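Local coordinates for protein FMN-dependent NADH:quinone oxidoreductase 1 (Bacillus anthracis, PDB 3U7I) that probably uses FMN and NADH to reduce quinones, protecting against thiol-specific stress, and to cleave the azo bond of aromatic azo compounds, at residues K6-N11 and E45-Y50; S86-Q91 and D118-A123; Y98-P103 and R142-I147. One frame throughout, in Å; residues are numbered along the deposited sequence. Where two conformers were deposited one is given.

Contact 1: K6-N11 and E45-Y50; sequences KTLIIN and EQINLY
Lys6 and Glu45 form a salt bridge at one end of two parallel strands, with NZ of Lys6 2.8 Å from OE2 of Glu45. The lysine chain bends at chi3 (-65°), which brings CE to 3.3 Å from the same OE2. NZ meets OE2 from above the carboxylate, 53° out of its plane. Both ends have second partners: NZ also bonds Ser94, and OE1 of Glu45 bonds Gln91, which fixes the rotation of the carboxylate. Along the backbones, Leu8, Ile9, Ile10 and Asn11 stand beside Glu45, Gln46, Ile47 and Asn48. Five N-H···O=C bonds join the two segments, from Glu45 N to Thr7 O at one end to Leu49 N to Asn11 O at the other. On the face carrying Ile9 and Asn11, the extended Gln46 chain passes over Ile9, CG lying 3.6 Å from Ile9 CB, and ends in an amide network. There, Asn48 OD1 accepts a hydrogen bond from NE2 of Gln46 at 2.8 Å, in the carbonyl plane and on a lone pair. A second, longer bond comes from ND2 of Asn11 at 3.2 Å, 44° above that plane. Asn11 is anchored further by ND2 to Val16 O and by OD1 from His13 N. On the other face, Ile10 CG2 touches Leu49 CD1 at 3.8 Å, while Ile10 and Ile47 lie side by side and point the same way. The two strands with helix 22-37 make up the first beta-alpha-beta unit of the flavodoxin-like fold. Helices 76-94 and 111-120 cover the Leu8 and Ile47 face through Ile88, Gln91 and Tyr116, and strand 97-103 pairs with the far edge of 6-11.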
loop_
_atom_site.group_PDB
_atom_site.type_symbol
_atom_site.label_atom_id
_atom_site.label_comp_id
_atom_site.label_asym_id
_atom_site.label_seq_id
_atom_site.Cartn_x
_atom_site.Cartn_y
_atom_site.Cartn_z
ATOM N N LYS C 6 -26.405 -8.057 -0.422
ATOM C CA LYS C 6 -25.251 -8.881 -0.141
ATOM C C LYS C 6 -24.180 -8.066 0.557
ATOM O O LYS C 6 -23.874 -6.958 0.116
ATOM C CB LYS C 6 -24.682 -9.442 -1.451
ATOM C CG LYS C 6 -23.483 -10.370 -1.231
ATOM C CD LYS C 6 -22.707 -10.644 -2.511
ATOM C CE LYS C 6 -23.530 -11.410 -3.526
ATOM N NZ LYS C 6 -22.641 -12.012 -4.568
ATOM N N THR C 7 -23.614 -8.617 1.632
ATOM C CA THR C 7 -22.492 -8.001 2.333
ATOM C C THR C 7 -21.226 -8.761 1.992
ATOM O O THR C 7 -21.229 -9.987 1.947
ATOM C CB THR C 7 -22.703 -8.048 3.860
ATOM O OG1 THR C 7 -23.943 -7.417 4.185
ATOM C CG2 THR C 7 -21.572 -7.333 4.606
ATOM N N LEU C 8 -20.143 -8.042 1.748
ATOM C CA LEU C 8 -18.888 -8.702 1.429
ATOM C C LEU C 8 -17.822 -8.376 2.472
ATOM O O LEU C 8 -17.514 -7.209 2.719
ATOM C CB LEU C 8 -18.411 -8.319 0.017
ATOM C CG LEU C 8 -17.043 -8.816 -0.472
ATOM C CD1 LEU C 8 -16.986 -10.343 -0.567
ATOM C CD2 LEU C 8 -16.671 -8.165 -1.808
ATOM N N ILE C 9 -17.281 -9.420 3.087
ATOM C CA ILE C 9 -16.171 -9.277 4.025
ATOM C C ILE C 9 -14.861 -9.327 3.245
ATOM O O ILE C 9 -14.584 -10.307 2.544
ATOM C CB ILE C 9 -16.150 -10.409 5.101
ATOM C CG1 ILE C 9 -17.564 -10.733 5.606
ATOM C CG2 ILE C 9 -15.185 -10.047 6.248
ATOM C CD1 ILE C 9 -18.314 -9.534 6.139
ATOM N N ILE C 10 -14.076 -8.259 3.358
ATOM C CA ILE C 10 -12.729 -8.218 2.798
ATOM C C ILE C 10 -11.729 -8.291 3.950
ATOM O O ILE C 10 -11.454 -7.292 4.623
ATOM C CB ILE C 10 -12.489 -6.947 1.967
ATOM C CG1 ILE C 10 -13.532 -6.831 0.855
ATOM C CG2 ILE C 10 -11.062 -6.935 1.407
ATOM C CD1 ILE C 10 -13.848 -5.391 0.467
ATOM N N ASN C 11 -11.225 -9.497 4.191
ATOM C CA ASN C 11 -10.326 -9.756 5.305
ATOM C C ASN C 11 -8.856 -9.573 4.903
ATOM O O ASN C 11 -8.285 -10.414 4.205
ATOM C CB ASN C 11 -10.574 -11.166 5.840
ATOM C CG ASN C 11 -9.644 -11.537 6.974
ATOM O OD1 ASN C 11 -8.831 -10.725 7.430
ATOM N ND2 ASN C 11 -9.771 -12.775 7.452
ATOM N N GLU C 45 -20.730 -12.864 1.825
ATOM C CA GLU C 45 -19.568 -13.554 1.282
ATOM C C GLU C 45 -18.313 -12.973 1.915
ATOM O O GLU C 45 -18.338 -11.855 2.432
ATOM C CB GLU C 45 -19.515 -13.413 -0.242
ATOM C CG GLU C 45 -20.742 -13.962 -0.935
ATOM C CD GLU C 45 -20.690 -13.796 -2.434
ATOM O OE1 GLU C 45 -19.647 -13.328 -2.951
ATOM O OE2 GLU C 45 -21.696 -14.142 -3.095
ATOM N N GLN C 46 -17.224 -13.734 1.886
ATOM C CA GLN C 46 -15.952 -13.274 2.440
ATOM C C GLN C 46 -14.781 -13.687 1.557
ATOM O O GLN C 46 -14.675 -14.843 1.139
ATOM C CB GLN C 46 -15.742 -13.820 3.856
ATOM C CG GLN C 46 -14.367 -13.491 4.450
ATOM C CD GLN C 46 -14.331 -13.665 5.954
ATOM O OE1 GLN C 46 -15.370 -13.621 6.617
ATOM N NE2 GLN C 46 -13.139 -13.873 6.501
ATOM N N ILE C 47 -13.900 -12.735 1.280
ATOM C CA ILE C 47 -12.663 -13.032 0.573
ATOM C C ILE C 47 -11.505 -12.832 1.539
ATOM O O ILE C 47 -11.417 -11.810 2.220
ATOM C CB ILE C 47 -12.499 -12.169 -0.717
ATOM C CG1 ILE C 47 -11.200 -12.515 -1.458
ATOM C CG2 ILE C 47 -12.558 -10.678 -0.401
ATOM C CD1 ILE C 47 -11.045 -11.771 -2.779
ATOM N N ASN C 48 -10.640 -13.833 1.624
ATOM C CA ASN C 48 -9.489 -13.776 2.513
ATOM C C ASN C 48 -8.258 -13.437 1.695
ATOM O O ASN C 48 -7.765 -14.273 0.940
ATOM C CB ASN C 48 -9.309 -15.112 3.235
ATOM C CG ASN C 48 -10.393 -15.373 4.270
ATOM O OD1 ASN C 48 -10.852 -14.458 4.958
ATOM N ND2 ASN C 48 -10.803 -16.628 4.386
ATOM N N LEU C 49 -7.772 -12.205 1.840
ATOM C CA LEU C 49 -6.708 -11.690 0.978
ATOM C C LEU C 49 -5.378 -12.410 1.161
ATOM O O LEU C 49 -4.536 -12.370 0.271
ATOM C CB LEU C 49 -6.516 -10.182 1.167
ATOM C CG LEU C 49 -7.765 -9.317 0.958
ATOM C CD1 LEU C 49 -7.416 -7.824 0.981
ATOM C CD2 LEU C 49 -8.462 -9.687 -0.337
ATOM N N TYR C 50 -5.187 -13.073 2.300
ATOM C CA TYR C 50 -3.935 -13.791 2.550
ATOM C C TYR C 50 -4.107 -15.311 2.480
ATOM O O TYR C 50 -3.235 -16.069 2.912
ATOM C CB TYR C 50 -3.311 -13.348 3.883
ATOM C CG TYR C 50 -2.655 -11.994 3.768
ATOM C CD1 TYR C 50 -3.404 -10.815 3.842
ATOM C CD2 TYR C 50 -1.292 -11.894 3.540
ATOM C CE1 TYR C 50 -2.791 -9.575 3.708
ATOM C CE2 TYR C 50 -0.677 -10.677 3.400
ATOM C CZ TYR C 50 -1.420 -9.519 3.485
ATOM O OH TYR C 50 -0.754 -8.323 3.335
HETATM O O HOH W 1 -6.631 -12.650 4.833
#

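Contact 2: S86-Q91 and D118-A123; sequences SEILQQ and DNIMIA
Ile88 and Leu89 pack against the C-terminal end of helix 111-120, where two helices on the same face of the flavodoxin-like sheet come together. The approach is close: the CA atoms of Leu89 and Ile120 are 4.9 Å apart, and no hydrogen bond crosses the contact, so it rests on van der Waals packing. The tight part is centred on Asn119. Ile88 reaches over it obliquely with two branches, CG2 lying 3.7 Å from Asn119 CB, while CD1 turns to the amide. Leu89 joins from the next position, its CB 3.7 Å from Asn119 O and its CD1 equally close to Ile120 O. Deeper in, the CG2 methyls of Ile88 and Ile120 meet at 4.1 Å, the two side chains crossing at about a right angle. With chi1 at 67°, Ile120 puts CG1 between its backbone N and carbonyl carbon and leaves CG2 to face the neighbouring helix. The contact thins out after the helix end, where Ile122, partly exposed, meets Leu89 CD2 through CB and CG1 alone. Thr126 OG1 ties this turn down by bonding both Ile120 O and Ile122 N, and Glu87 and Gln90 face solvent on the outer side of helix 76-94. Asn119 ND2 bonds Asp115 O and Pro55 O, whereas its buried OD1 has no polar partner and rests 3.6 Å from Ile88 CD1.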
loop_
_atom_site.group_PDB
_atom_site.type_symbol
_atom_site.label_atom_id
_atom_site.label_comp_id
_atom_site.label_asym_id
_atom_site.label_seq_id
_atom_site.Cartn_x
_atom_site.Cartn_y
_atom_site.Cartn_z
ATOM N N SER C 86 -11.436 -11.015 -12.925
ATOM C CA SER C 86 -12.833 -10.770 -13.253
ATOM C C SER C 86 -13.803 -11.291 -12.175
ATOM O O SER C 86 -14.779 -10.605 -11.831
ATOM C CB SER C 86 -13.188 -11.355 -14.613
ATOM O OG SER C 86 -14.565 -11.121 -14.877
ATOM N N GLU C 87 -13.537 -12.498 -11.661
ATOM C CA GLU C 87 -14.303 -13.060 -10.539
ATOM C C GLU C 87 -14.304 -12.113 -9.355
ATOM O O GLU C 87 -15.358 -11.803 -8.801
ATOM C CB GLU C 87 -13.712 -14.388 -10.060
ATOM C CG GLU C 87 -13.965 -15.584 -10.940
ATOM C CD GLU C 87 -13.301 -16.847 -10.393
ATOM O OE1 GLU C 87 -12.664 -16.773 -9.314
ATOM O OE2 GLU C 87 -13.420 -17.913 -11.044
ATOM N N ILE C 88 -13.111 -11.675 -8.951
ATOM C CA ILE C 88 -12.961 -10.772 -7.810
ATOM C C ILE C 88 -13.707 -9.436 -7.997
ATOM O O ILE C 88 -14.342 -8.938 -7.066
ATOM C CB ILE C 88 -11.471 -10.495 -7.497
ATOM C CG1 ILE C 88 -10.806 -11.749 -6.917
ATOM C CG2 ILE C 88 -11.352 -9.332 -6.535
ATOM C CD1 ILE C 88 -9.306 -11.637 -6.760
ATOM N N LEU C 89 -13.626 -8.869 -9.200
ATOM C CA LEU C 89 -14.309 -7.619 -9.528
ATOM C C LEU C 89 -15.821 -7.781 -9.500
ATOM O O LEU C 89 -16.530 -6.937 -8.951
ATOM C CB LEU C 89 -13.877 -7.123 -10.914
ATOM C CG LEU C 89 -14.667 -5.961 -11.519
ATOM C CD1 LEU C 89 -14.546 -4.695 -10.672
ATOM C CD2 LEU C 89 -14.193 -5.708 -12.936
ATOM N N GLN C 90 -16.316 -8.859 -10.098
ATOM C CA GLN C 90 -17.763 -9.072 -10.164
ATOM C C GLN C 90 -18.354 -9.371 -8.782
ATOM O O GLN C 90 -19.484 -8.970 -8.490
ATOM C CB GLN C 90 -18.131 -10.123 -11.214
ATOM C CG GLN C 90 -17.767 -9.687 -12.630
ATOM C CD GLN C 90 -18.407 -8.355 -13.032
ATOM O OE1 GLN C 90 -19.598 -8.126 -12.792
ATOM N NE2 GLN C 90 -17.620 -7.478 -13.658
ATOM N N GLN C 91 -17.580 -10.037 -7.926
ATOM C CA GLN C 91 -17.977 -10.220 -6.523
ATOM C C GLN C 91 -18.078 -8.867 -5.791
ATOM O O GLN C 91 -19.067 -8.587 -5.108
ATOM C CB GLN C 91 -17.017 -11.172 -5.799
ATOM C CG GLN C 91 -17.274 -11.311 -4.295
ATOM C CD GLN C 91 -16.258 -12.209 -3.589
ATOM O OE1 GLN C 91 -15.040 -12.013 -3.703
ATOM N NE2 GLN C 91 -16.759 -13.202 -2.859
ATOM N N ASP C 118 -6.219 -3.258 -6.769
ATOM C CA ASP C 118 -5.818 -3.368 -8.176
ATOM C C ASP C 118 -6.765 -4.271 -8.997
ATOM O O ASP C 118 -6.810 -4.186 -10.233
ATOM C CB ASP C 118 -4.356 -3.837 -8.310
ATOM C CG ASP C 118 -3.353 -2.804 -7.816
ATOM O OD1 ASP C 118 -3.705 -1.598 -7.723
ATOM O OD2 ASP C 118 -2.200 -3.204 -7.510
ATOM N N ASN C 119 -7.508 -5.130 -8.302
ATOM C CA ASN C 119 -8.508 -6.011 -8.922
ATOM C C ASN C 119 -9.873 -5.339 -9.117
ATOM O O ASN C 119 -10.600 -5.655 -10.061
ATOM C CB ASN C 119 -8.700 -7.273 -8.077
ATOM C CG ASN C 119 -7.632 -8.322 -8.330
ATOM O OD1 ASN C 119 -7.861 -9.281 -9.066
ATOM N ND2 ASN C 119 -6.462 -8.154 -7.709
ATOM N N ILE C 120 -10.215 -4.411 -8.220
ATOM C CA ILE C 120 -11.555 -3.821 -8.210
ATOM C C ILE C 120 -11.642 -2.393 -8.775
ATOM O O ILE C 120 -12.736 -1.923 -9.096
ATOM C CB ILE C 120 -12.169 -3.849 -6.795
ATOM C CG1 ILE C 120 -11.395 -2.912 -5.866
ATOM C CG2 ILE C 120 -12.205 -5.291 -6.254
ATOM C CD1 ILE C 120 -12.129 -2.571 -4.608
HETATM N N MSE C 121 -10.512 -1.697 -8.893
HETATM C CA MSE C 121 -10.535 -0.381 -9.551
HETATM C C MSE C 121 -10.248 -0.536 -11.038
HETATM O O MSE C 121 -9.082 -0.518 -11.463
HETATM C CB MSE C 121 -9.559 0.602 -8.904
HETATM C CG MSE C 121 -9.994 1.052 -7.522
HETATM SE SE MSE C 121 -8.731 2.272 -6.761
HETATM C CE MSE C 121 -8.928 3.732 -8.047
ATOM N N ILE C 122 -11.325 -0.699 -11.813
ATOM C CA ILE C 122 -11.248 -1.060 -13.226
ATOM C C ILE C 122 -12.099 -0.100 -14.055
ATOM O O ILE C 122 -13.269 0.123 -13.736
ATOM C CB ILE C 122 -11.746 -2.518 -13.449
ATOM C CG1 ILE C 122 -10.918 -3.503 -12.615
ATOM C CG2 ILE C 122 -11.708 -2.911 -14.918
ATOM C CD1 ILE C 122 -9.479 -3.573 -13.014
ATOM N N ALA C 123 -11.508 0.473 -15.106
ATOM C CA ALA C 123 -12.213 1.430 -15.960
ATOM C C ALA C 123 -13.378 0.761 -16.686
ATOM O O ALA C 123 -13.294 -0.408 -17.079
ATOM C CB ALA C 123 -11.255 2.081 -16.954
#

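Contact 3: Y98-P103 and R142-I147; sequences YVIVLP and RRMLVI
Ile100 and Met144, present as selenomethionine, meet at the apolar centre: in the conformer given, SE lies 3.5 Å from Ile100 CG1. The methionine chain bends at chi2 and chi3, and CE folds back toward Ile100 CD1 and Tyr98 CB; as a second conformer exists, this part of the packing is not unique. Further along the same face, Leu102 CD2 touches Val146 CG1 at 3.5 Å, the two side chains crossing obliquely. Leu170 and Phe174 of helix 165-177 cover Ile100 from outside. Val99 and Leu145 occupy the opposite face, beneath Phe30 of helix 22-37. These are neighbouring central strands of the parallel sheet of a flavodoxin-like fold, with a helix layer on either side, and the register runs from Tyr98 beside Met144 to Val101 beside Ile147. Five backbone bonds join them, among them Ile100 N to Leu145 O at 2.9 Å. Toward the N-terminal end, the Tyr98 ring edge receives Arg142 CD, 4.0 Å from Tyr98 CE2. The extended arginine then carries its guanidinium, turned only 10° from the ring plane, to the phenol. Arg142 NH2 donates to Tyr98 OH at 3.1 Å, with the oxygen 17° out of the guanidinium plane. The hydroxyl also bonds Phe92 O, and the guanidinium is gripped by Lys93 O at NH2 and by Asp140 at NE.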
loop_
_atom_site.group_PDB
_atom_site.type_symbol
_atom_site.label_atom_id
_atom_site.label_comp_id
_atom_site.label_asym_id
_atom_site.label_seq_id
_atom_site.Cartn_x
_atom_site.Cartn_y
_atom_site.Cartn_z
ATOM N N TYR C 98 -19.829 -3.314 2.482
ATOM C CA TYR C 98 -18.466 -3.836 2.512
ATOM C C TYR C 98 -17.914 -3.759 3.923
ATOM O O TYR C 98 -18.133 -2.768 4.622
ATOM C CB TYR C 98 -17.550 -3.034 1.577
ATOM C CG TYR C 98 -18.023 -2.986 0.140
ATOM C CD1 TYR C 98 -17.780 -4.054 -0.730
ATOM C CD2 TYR C 98 -18.715 -1.877 -0.350
ATOM C CE1 TYR C 98 -18.222 -4.022 -2.049
ATOM C CE2 TYR C 98 -19.160 -1.831 -1.662
ATOM C CZ TYR C 98 -18.909 -2.908 -2.513
ATOM O OH TYR C 98 -19.345 -2.873 -3.829
ATOM N N VAL C 99 -17.203 -4.800 4.349
ATOM C CA VAL C 99 -16.495 -4.748 5.633
ATOM C C VAL C 99 -15.018 -5.097 5.445
ATOM O O VAL C 99 -14.684 -6.233 5.094
ATOM C CB VAL C 99 -17.133 -5.674 6.712
ATOM C CG1 VAL C 99 -16.387 -5.539 8.052
ATOM C CG2 VAL C 99 -18.615 -5.345 6.894
ATOM N N ILE C 100 -14.142 -4.120 5.671
ATOM C CA ILE C 100 -12.699 -4.340 5.582
ATOM C C ILE C 100 -12.074 -4.548 6.963
ATOM O O ILE C 100 -12.238 -3.725 7.865
ATOM C CB ILE C 100 -11.975 -3.176 4.842
ATOM C CG1 ILE C 100 -12.416 -3.127 3.375
ATOM C CG2 ILE C 100 -10.441 -3.313 4.979
ATOM C CD1 ILE C 100 -11.763 -2.027 2.544
ATOM N N VAL C 101 -11.366 -5.664 7.116
ATOM C CA VAL C 101 -10.665 -5.985 8.361
ATOM C C VAL C 101 -9.149 -5.960 8.123
ATOM O O VAL C 101 -8.633 -6.668 7.258
ATOM C CB VAL C 101 -11.100 -7.374 8.917
ATOM C CG1 VAL C 101 -10.575 -7.598 10.345
ATOM C CG2 VAL C 101 -12.636 -7.519 8.857
ATOM N N LEU C 102 -8.435 -5.140 8.883
ATOM C CA LEU C 102 -6.989 -5.060 8.711
ATOM C C LEU C 102 -6.271 -4.694 9.991
ATOM O O LEU C 102 -6.812 -3.960 10.829
ATOM C CB LEU C 102 -6.620 -4.031 7.639
ATOM C CG LEU C 102 -6.802 -2.557 8.014
ATOM C CD1 LEU C 102 -5.974 -1.652 7.101
ATOM C CD2 LEU C 102 -8.283 -2.191 7.969
ATOM N N PRO C 103 -5.050 -5.230 10.152
ATOM C CA PRO C 103 -4.084 -4.688 11.107
ATOM C C PRO C 103 -3.325 -3.557 10.421
ATOM O O PRO C 103 -2.976 -3.682 9.247
ATOM C CB PRO C 103 -3.152 -5.872 11.370
ATOM C CG PRO C 103 -3.183 -6.657 10.118
ATOM C CD PRO C 103 -4.570 -6.480 9.532
ATOM N N ARG C 142 -24.065 2.482 -1.600
ATOM C CA ARG C 142 -23.380 1.383 -0.942
ATOM C C ARG C 142 -22.735 1.871 0.350
ATOM O O ARG C 142 -22.564 3.073 0.549
ATOM C CB ARG C 142 -22.336 0.758 -1.876
ATOM C CG ARG C 142 -22.913 0.371 -3.226
ATOM C CD ARG C 142 -21.879 -0.204 -4.179
ATOM N NE ARG C 142 -22.485 -0.395 -5.493
ATOM C CZ ARG C 142 -22.388 -1.493 -6.241
ATOM N NH1 ARG C 142 -23.001 -1.531 -7.419
ATOM N NH2 ARG C 142 -21.686 -2.540 -5.828
ATOM N N ARG C 143 -22.380 0.934 1.224
ATOM C CA ARG C 143 -21.837 1.283 2.534
ATOM C C ARG C 143 -20.534 0.543 2.821
ATOM O O ARG C 143 -20.344 -0.602 2.415
ATOM C CB ARG C 143 -22.844 0.991 3.651
ATOM C CG ARG C 143 -24.202 1.627 3.477
ATOM C CD ARG C 143 -25.195 0.677 2.780
ATOM N NE ARG C 143 -25.321 -0.604 3.477
ATOM C CZ ARG C 143 -26.176 -0.842 4.470
ATOM N NH1 ARG C 143 -26.993 0.116 4.900
ATOM N NH2 ARG C 143 -26.212 -2.042 5.041
HETATM N N MSE C 144 -19.647 1.202 3.550
HETATM C CA MSE C 144 -18.359 0.611 3.889
HETATM C C MSE C 144 -18.046 0.801 5.369
HETATM O O MSE C 144 -18.210 1.891 5.921
HETATM C CB MSE C 144 -17.236 1.205 3.023
HETATM C CG MSE C 144 -15.821 0.983 3.572
HETATM SE SE MSE C 144 -15.066 -0.832 3.377
HETATM C CE MSE C 144 -14.974 -0.928 1.424
ATOM N N LEU C 145 -17.602 -0.281 6.000
ATOM C CA LEU C 145 -17.127 -0.254 7.378
ATOM C C LEU C 145 -15.714 -0.806 7.399
ATOM O O LEU C 145 -15.452 -1.884 6.866
ATOM C CB LEU C 145 -18.025 -1.089 8.290
ATOM C CG LEU C 145 -17.564 -1.217 9.745
ATOM C CD1 LEU C 145 -17.750 0.101 10.505
ATOM C CD2 LEU C 145 -18.309 -2.359 10.438
ATOM N N VAL C 146 -14.794 -0.062 8.001
ATOM C CA VAL C 146 -13.420 -0.531 8.136
ATOM C C VAL C 146 -13.141 -0.855 9.603
ATOM O O VAL C 146 -13.430 -0.042 10.483
ATOM C CB VAL C 146 -12.416 0.529 7.635
ATOM C CG1 VAL C 146 -10.982 0.069 7.887
ATOM C CG2 VAL C 146 -12.640 0.816 6.162
ATOM N N ILE C 147 -12.620 -2.049 9.866
ATOM C CA ILE C 147 -12.238 -2.441 11.219
ATOM C C ILE C 147 -10.715 -2.508 11.290
ATOM O O ILE C 147 -10.096 -3.426 10.749
ATOM C CB ILE C 147 -12.854 -3.813 11.617
ATOM C CG1 ILE C 147 -14.380 -3.692 11.735
ATOM C CG2 ILE C 147 -12.256 -4.307 12.929
ATOM C CD1 ILE C 147 -15.089 -5.018 11.925
#

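Overall arrangement
Contacts 1 and 3 belong to one parallel sheet. Their centres are 9 Å apart, and the join is made between strands 6-11 and 97-103, with Ile10 N 2.7 Å from Val99 O and Leu8 O 2.9 Å from Val99 N. Contact 2 lies in the helix layer over one side of contact 1, centre to centre 13 Å; there Leu8 CD1 packs 3.6 Å from Gln91 CD, and Ile47 CD1 lies 4.1 Å from Ile88 CG1. Contacts 2 and 3 do not touch, their nearest atoms being about 6 Å apart. The predicted FMN site concerns both sheet contacts: the side chain of Ser23 is about 4 Å from that of Val101 and about 6 Å from that of Asn11, whereas contact 2 is remote from it.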